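PDB 2GH9: maltose/maltodextrin-binding protein from Thermus thermophilus, which binds maltotriose in the cleft of a periplasmic solute-binding fold and probably hands such sugars to an ABC-type importer. Local coordinates for residues F149-G154 with Q197-L202; A168-A173 with L331-P336. All coordinates share one frame; numbering follows the deposited sequence.

Interaction 1: F149-G154 with Q197-L202; sequences FLYNIG and QFIKDL
Tyr151 and Ile153 of 149-154 meet Ile199 and Leu202 on helix 189-204, and the contact is made almost wholly by side chains, all four of them buried. Its apolar part has two halves. In the first, the leucine side chain comes across the tyrosine: Leu202 CD1 lies 3.8 Å from Tyr151 CE1 and 3.5 Å from Tyr151 OH, so one methyl touches both the ring carbon and the hydroxyl, approaching the ring obliquely. In the second, Ile153 and Ile199 lie alongside and run antiparallel, with Ile153 CG1 3.7 Å from Ile199 CG2. Ile199 CG2 is anti to the backbone N and also lies 3.9 Å from Tyr151 OH, touching both residues of the loop. Ile153 CD1 reaches Leu202 CB more loosely, at 4.4 Å.

Within the loop, Ile153 CA lies 3.6 Å above one face of the Tyr151 ring, nearer its rim than its centre, because the chain folds back through an inverse gamma turn centred on Asn152. The weak bond from Ile153 N to Tyr151 O, 2.7 Å, belongs to that turn.

The polar element is the phenol oxygen, which sits among aliphatic groups yet is hydrogen-bonded to Asn159 of helix 156-166; the same side chain bonds Ile153 O, tying both ends of the turn to one residue. Strand 149-150 is an outermost strand of its sheet, pairing in parallel with 227-232. The arrangement is a helix packed against the loop leaving an edge strand, as in the alpha/beta domains of periplasmic binding proteins.

Interaction 2: A168-A173 with L331-P336; sequences AENVFA and LGAPMP
Asn170 reaches across to the backbone of Pro334 and the ring of Pro336, joining the loop before the 172-175 and 179-181 hairpin to a segment that enters the sugar-binding cleft of this periplasmic binding protein fold. Its amide does two jobs. Asn170 ND2 donates to Pro334 O at 2.8 Å, with an N-H...O angle of 158°; the acceptor lies nearly in the amide plane, while the donor is tilted 25° from the carbonyl plane. On the other branch, Asn170 OD1 rests 3.6 Å from Pro336 CD. Ala333 CB sits to one side of the amide plane at its ND2 end, 3.7 Å from Asn170 ND2, and also meets Glu169 O.

The apolar end is built on Pro336, whose CG lies 4.1 Å from both Val171 CB and Phe172 CD2. The phenylalanine side chain comes across the proline, and its ring carries Val171 CG1 over the centre of one face. An anti chi1 (-155°) carries Asn170 CG toward 331-336, and an alanine here would probably leave Pro334 O without this donor and open a gap beside Pro336.

Farther out, Met341 of helix 341-357 touches both Val171 and Pro336, and Phe265 of strand 265-273 touches Asn170 and Val171. That strand pairs in parallel with 333-334, just before Met335, which touches a glucose unit of the bound maltotriose. Met335 O accepts a hydrogen bond from His64 NE2. The asparagine amide is held at both branches: besides the ND2 bond, Val171 N donates to Asn170 OD1 at 2.6 Å, in the carbonyl plane and on a lone pair.

Interaction 1 and interaction 2 have centres 20 Å apart, with about 11 Å between their nearest atoms, and do not touch. Their segments alternate along the chain: 149-154, 168-173, 197-202, then 331-336. Helix 156-166 runs between the first two; its Asn159 and Phe163 touch interaction 1, and its Lys164 hydrogen-bonds the backbone oxygen of Glu169 in interaction 2. The two contacts also belong to different sheets, strand 149-150 to the four-stranded one and strand 333-334 to the larger mixed one. Interaction 1 is buried packing away from the sugar, whereas segment 331-336 of interaction 2 also carries Met335, which touches it, so that contact connects parts distant in sequence beside the binding cleft.

Interaction 1: F149-G154 with Q197-L202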
loop_
_atom_site.group_PDB
_atom_site.type_symbol
_atom_site.label_atom_id
_atom_site.label_comp_id
_atom_site.label_asym_id
_atom_site.label_seq_id
_atom_site.Cartn_x
_atom_site.Cartn_y
_atom_site.Cartn_z
ATOM N N PHE A 149 18.003 -10.786 1.966
ATOM C CA PHE A 149 16.784 -10.226 1.401
ATOM C C PHE A 149 15.553 -11.111 1.563
ATOM O O PHE A 149 15.545 -12.291 1.194
ATOM C CB PHE A 149 16.968 -9.891 -0.080
ATOM C CG PHE A 149 15.716 -9.411 -0.736
ATOM C CD1 PHE A 149 15.156 -8.183 -0.376
ATOM C CD2 PHE A 149 15.084 -10.170 -1.710
ATOM C CE1 PHE A 149 13.997 -7.752 -0.965
ATOM C CE2 PHE A 149 13.922 -9.718 -2.312
ATOM C CZ PHE A 149 13.385 -8.515 -1.933
ATOM N N LEU A 150 14.490 -10.510 2.100
ATOM C CA LEU A 150 13.232 -11.173 2.277
ATOM C C LEU A 150 12.108 -10.186 1.974
ATOM O O LEU A 150 12.276 -8.984 2.140
ATOM C CB LEU A 150 13.088 -11.709 3.705
ATOM C CG LEU A 150 13.989 -12.884 4.147
ATOM C CD1 LEU A 150 13.666 -13.266 5.622
ATOM C CD2 LEU A 150 13.793 -14.067 3.195
ATOM N N TYR A 151 10.982 -10.721 1.526
ATOM C CA TYR A 151 9.765 -9.920 1.308
ATOM C C TYR A 151 8.548 -10.831 1.154
ATOM O O TYR A 151 8.690 -12.050 0.994
ATOM C CB TYR A 151 9.924 -8.964 0.092
ATOM C CG TYR A 151 9.633 -9.565 -1.270
ATOM C CD1 TYR A 151 10.455 -10.551 -1.803
ATOM C CD2 TYR A 151 8.559 -9.119 -2.048
ATOM C CE1 TYR A 151 10.205 -11.107 -3.032
ATOM C CE2 TYR A 151 8.293 -9.677 -3.301
ATOM C CZ TYR A 151 9.141 -10.676 -3.782
ATOM O OH TYR A 151 8.951 -11.255 -4.997
ATOM N N ASN A 152 7.362 -10.229 1.191
ATOM C CA ASN A 152 6.107 -10.951 0.996
ATOM C C ASN A 152 5.945 -11.413 -0.455
ATOM O O ASN A 152 5.175 -10.860 -1.221
ATOM C CB ASN A 152 4.927 -10.079 1.462
ATOM C CG ASN A 152 3.647 -10.849 1.612
ATOM O OD1 ASN A 152 3.596 -12.076 1.425
ATOM N ND2 ASN A 152 2.575 -10.126 1.970
ATOM N N ILE A 153 6.659 -12.490 -0.794
ATOM C CA ILE A 153 6.820 -12.947 -2.167
ATOM C C ILE A 153 5.540 -13.356 -2.889
ATOM O O ILE A 153 5.438 -13.231 -4.109
ATOM C CB ILE A 153 7.907 -14.095 -2.206
ATOM C CG1 ILE A 153 8.256 -14.517 -3.630
ATOM C CG2 ILE A 153 7.484 -15.299 -1.371
ATOM C CD1 ILE A 153 9.604 -15.241 -3.706
ATOM N N GLY A 154 4.561 -13.861 -2.147
ATOM C CA GLY A 154 3.317 -14.268 -2.744
ATOM C C GLY A 154 2.344 -13.148 -3.028
ATOM O O GLY A 154 1.384 -13.358 -3.728
ATOM N N GLN A 197 8.602 -15.557 -13.836
ATOM C CA GLN A 197 9.913 -16.254 -13.878
ATOM C C GLN A 197 10.982 -15.584 -12.990
ATOM O O GLN A 197 11.699 -16.251 -12.239
ATOM C CB GLN A 197 10.412 -16.339 -15.321
ATOM C CG GLN A 197 11.577 -17.319 -15.521
ATOM C CD GLN A 197 11.267 -18.732 -15.006
ATOM O OE1 GLN A 197 10.339 -19.384 -15.474
ATOM N NE2 GLN A 197 12.024 -19.182 -14.028
ATOM N N PHE A 198 11.083 -14.260 -13.055
ATOM C CA PHE A 198 11.979 -13.542 -12.140
ATOM C C PHE A 198 11.619 -13.797 -10.665
ATOM O O PHE A 198 12.516 -14.028 -9.820
ATOM C CB PHE A 198 11.978 -12.035 -12.422
ATOM C CG PHE A 198 12.665 -11.244 -11.358
ATOM C CD1 PHE A 198 14.028 -11.339 -11.205
ATOM C CD2 PHE A 198 11.948 -10.447 -10.480
ATOM C CE1 PHE A 198 14.678 -10.660 -10.198
ATOM C CE2 PHE A 198 12.593 -9.766 -9.464
ATOM C CZ PHE A 198 13.960 -9.860 -9.331
ATOM N N ILE A 199 10.316 -13.747 -10.354
ATOM C CA ILE A 199 9.866 -14.036 -8.996
ATOM C C ILE A 199 10.220 -15.482 -8.618
ATOM O O ILE A 199 10.772 -15.710 -7.550
ATOM C CB ILE A 199 8.372 -13.714 -8.753
ATOM C CG1 ILE A 199 8.111 -12.213 -8.931
ATOM C CG2 ILE A 199 7.955 -14.173 -7.337
ATOM C CD1 ILE A 199 6.666 -11.835 -9.276
ATOM N N LYS A 200 9.956 -16.440 -9.500
ATOM C CA LYS A 200 10.456 -17.819 -9.270
ATOM C C LYS A 200 11.955 -17.873 -8.995
ATOM O O LYS A 200 12.401 -18.527 -8.045
ATOM C CB LYS A 200 10.132 -18.736 -10.442
ATOM C CG LYS A 200 8.729 -19.212 -10.443
ATOM C CD LYS A 200 8.404 -20.070 -11.690
ATOM C CE LYS A 200 9.025 -21.471 -11.638
ATOM N NZ LYS A 200 8.653 -22.218 -12.894
ATOM N N ASP A 201 12.719 -17.153 -9.815
ATOM C CA ASP A 201 14.173 -17.148 -9.722
ATOM C C ASP A 201 14.650 -16.632 -8.388
ATOM O O ASP A 201 15.713 -17.024 -7.933
ATOM C CB ASP A 201 14.818 -16.312 -10.846
ATOM C CG ASP A 201 14.650 -16.927 -12.230
ATOM O OD1 ASP A 201 14.227 -18.098 -12.350
ATOM O OD2 ASP A 201 14.947 -16.219 -13.221
ATOM N N LEU A 202 13.888 -15.719 -7.775
ATOM C CA LEU A 202 14.215 -15.195 -6.447
ATOM C C LEU A 202 14.287 -16.342 -5.423
ATOM O O LEU A 202 14.968 -16.243 -4.415
ATOM C CB LEU A 202 13.187 -14.115 -6.000
ATOM C CG LEU A 202 13.289 -12.714 -6.650
ATOM C CD1 LEU A 202 12.178 -11.764 -6.189
ATOM C CD2 LEU A 202 14.636 -12.073 -6.360
#

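Interaction 2: A168-A173 with L331-P336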
loop_
_atom_site.group_PDB
_atom_site.type_symbol
_atom_site.label_atom_id
_atom_site.label_comp_id
_atom_site.label_asym_id
_atom_site.label_seq_id
_atom_site.Cartn_x
_atom_site.Cartn_y
_atom_site.Cartn_z
ATOM N N ALA A 168 4.429 -3.699 -17.850
ATOM C CA ALA A 168 3.055 -3.296 -17.496
ATOM C C ALA A 168 3.058 -1.870 -16.957
ATOM O O ALA A 168 3.623 -1.625 -15.908
ATOM C CB ALA A 168 2.458 -4.265 -16.440
ATOM N N GLU A 169 2.455 -0.929 -17.684
ATOM C CA GLU A 169 2.333 0.467 -17.204
ATOM C C GLU A 169 1.528 0.513 -15.897
ATOM O O GLU A 169 1.904 1.154 -14.926
ATOM C CB GLU A 169 1.655 1.325 -18.278
ATOM C CG GLU A 169 1.353 2.770 -17.894
ATOM C CD GLU A 169 2.561 3.532 -17.333
ATOM O OE1 GLU A 169 3.709 3.321 -17.791
ATOM O OE2 GLU A 169 2.348 4.367 -16.424
ATOM N N ASN A 170 0.417 -0.198 -15.899
ATOM C CA ASN A 170 -0.397 -0.368 -14.727
ATOM C C ASN A 170 -1.127 -1.689 -14.907
ATOM O O ASN A 170 -0.669 -2.531 -15.701
ATOM C CB ASN A 170 -1.338 0.841 -14.550
ATOM C CG ASN A 170 -1.777 1.043 -13.093
ATOM O OD1 ASN A 170 -2.118 0.079 -12.410
ATOM N ND2 ASN A 170 -1.764 2.289 -12.624
ATOM N N VAL A 171 -2.215 -1.898 -14.151
ATOM C CA VAL A 171 -2.979 -3.120 -14.217
ATOM C C VAL A 171 -3.754 -3.190 -15.531
ATOM O O VAL A 171 -3.799 -4.231 -16.177
ATOM C CB VAL A 171 -3.962 -3.246 -13.019
ATOM C CG1 VAL A 171 -4.877 -4.461 -13.193
ATOM C CG2 VAL A 171 -3.190 -3.363 -11.709
ATOM N N PHE A 172 -4.358 -2.068 -15.905
ATOM C CA PHE A 172 -5.234 -1.973 -17.071
ATOM C C PHE A 172 -4.726 -0.916 -18.047
ATOM O O PHE A 172 -4.181 0.104 -17.630
ATOM C CB PHE A 172 -6.631 -1.539 -16.641
ATOM C CG PHE A 172 -7.291 -2.438 -15.638
ATOM C CD1 PHE A 172 -7.723 -3.704 -15.991
ATOM C CD2 PHE A 172 -7.559 -1.981 -14.358
ATOM C CE1 PHE A 172 -8.381 -4.521 -15.061
ATOM C CE2 PHE A 172 -8.214 -2.777 -13.442
ATOM C CZ PHE A 172 -8.626 -4.047 -13.786
ATOM N N ALA A 173 -4.935 -1.150 -19.343
ATOM C CA ALA A 173 -4.665 -0.150 -20.377
ATOM C C ALA A 173 -5.622 1.045 -20.239
ATOM O O ALA A 173 -6.766 0.876 -19.819
ATOM C CB ALA A 173 -4.795 -0.790 -21.765
ATOM N N LEU A 331 8.848 7.052 -9.578
ATOM C CA LEU A 331 9.033 5.829 -10.368
ATOM C C LEU A 331 7.740 5.016 -10.550
ATOM O O LEU A 331 7.639 4.185 -11.457
ATOM C CB LEU A 331 10.083 4.956 -9.711
ATOM C CG LEU A 331 11.418 5.599 -9.373
ATOM C CD1 LEU A 331 12.283 4.582 -8.657
ATOM C CD2 LEU A 331 12.117 6.205 -10.611
ATOM N N GLY A 332 6.745 5.293 -9.706
ATOM C CA GLY A 332 5.573 4.448 -9.568
ATOM C C GLY A 332 4.351 4.874 -10.367
ATOM O O GLY A 332 4.398 5.842 -11.119
ATOM N N ALA A 333 3.270 4.114 -10.203
ATOM C CA ALA A 333 1.960 4.432 -10.759
ATOM C C ALA A 333 0.910 4.236 -9.672
ATOM O O ALA A 333 0.965 3.237 -8.955
ATOM C CB ALA A 333 1.664 3.524 -11.929
ATOM N N PRO A 334 -0.080 5.156 -9.567
ATOM C CA PRO A 334 -1.159 4.907 -8.612
ATOM C C PRO A 334 -1.947 3.648 -8.946
ATOM O O PRO A 334 -2.229 3.380 -10.122
ATOM C CB PRO A 334 -2.083 6.140 -8.739
ATOM C CG PRO A 334 -1.361 7.139 -9.523
ATOM C CD PRO A 334 -0.276 6.413 -10.312
ATOM N N MET A 335 -2.310 2.888 -7.918
ATOM C CA MET A 335 -3.291 1.842 -8.070
ATOM C C MET A 335 -4.556 2.393 -8.752
ATOM O O MET A 335 -4.935 3.552 -8.528
ATOM C CB MET A 335 -3.680 1.264 -6.712
ATOM C CG MET A 335 -2.651 0.342 -6.146
ATOM S SD MET A 335 -3.188 -0.447 -4.676
ATOM C CE MET A 335 -3.199 0.914 -3.489
ATOM N N PRO A 336 -5.230 1.550 -9.563
ATOM C CA PRO A 336 -6.546 1.932 -10.023
ATOM C C PRO A 336 -7.526 1.912 -8.855
ATOM O O PRO A 336 -7.406 1.054 -7.950
ATOM C CB PRO A 336 -6.929 0.819 -11.014
ATOM C CG PRO A 336 -5.689 0.082 -11.312
ATOM C CD PRO A 336 -4.854 0.218 -10.052
#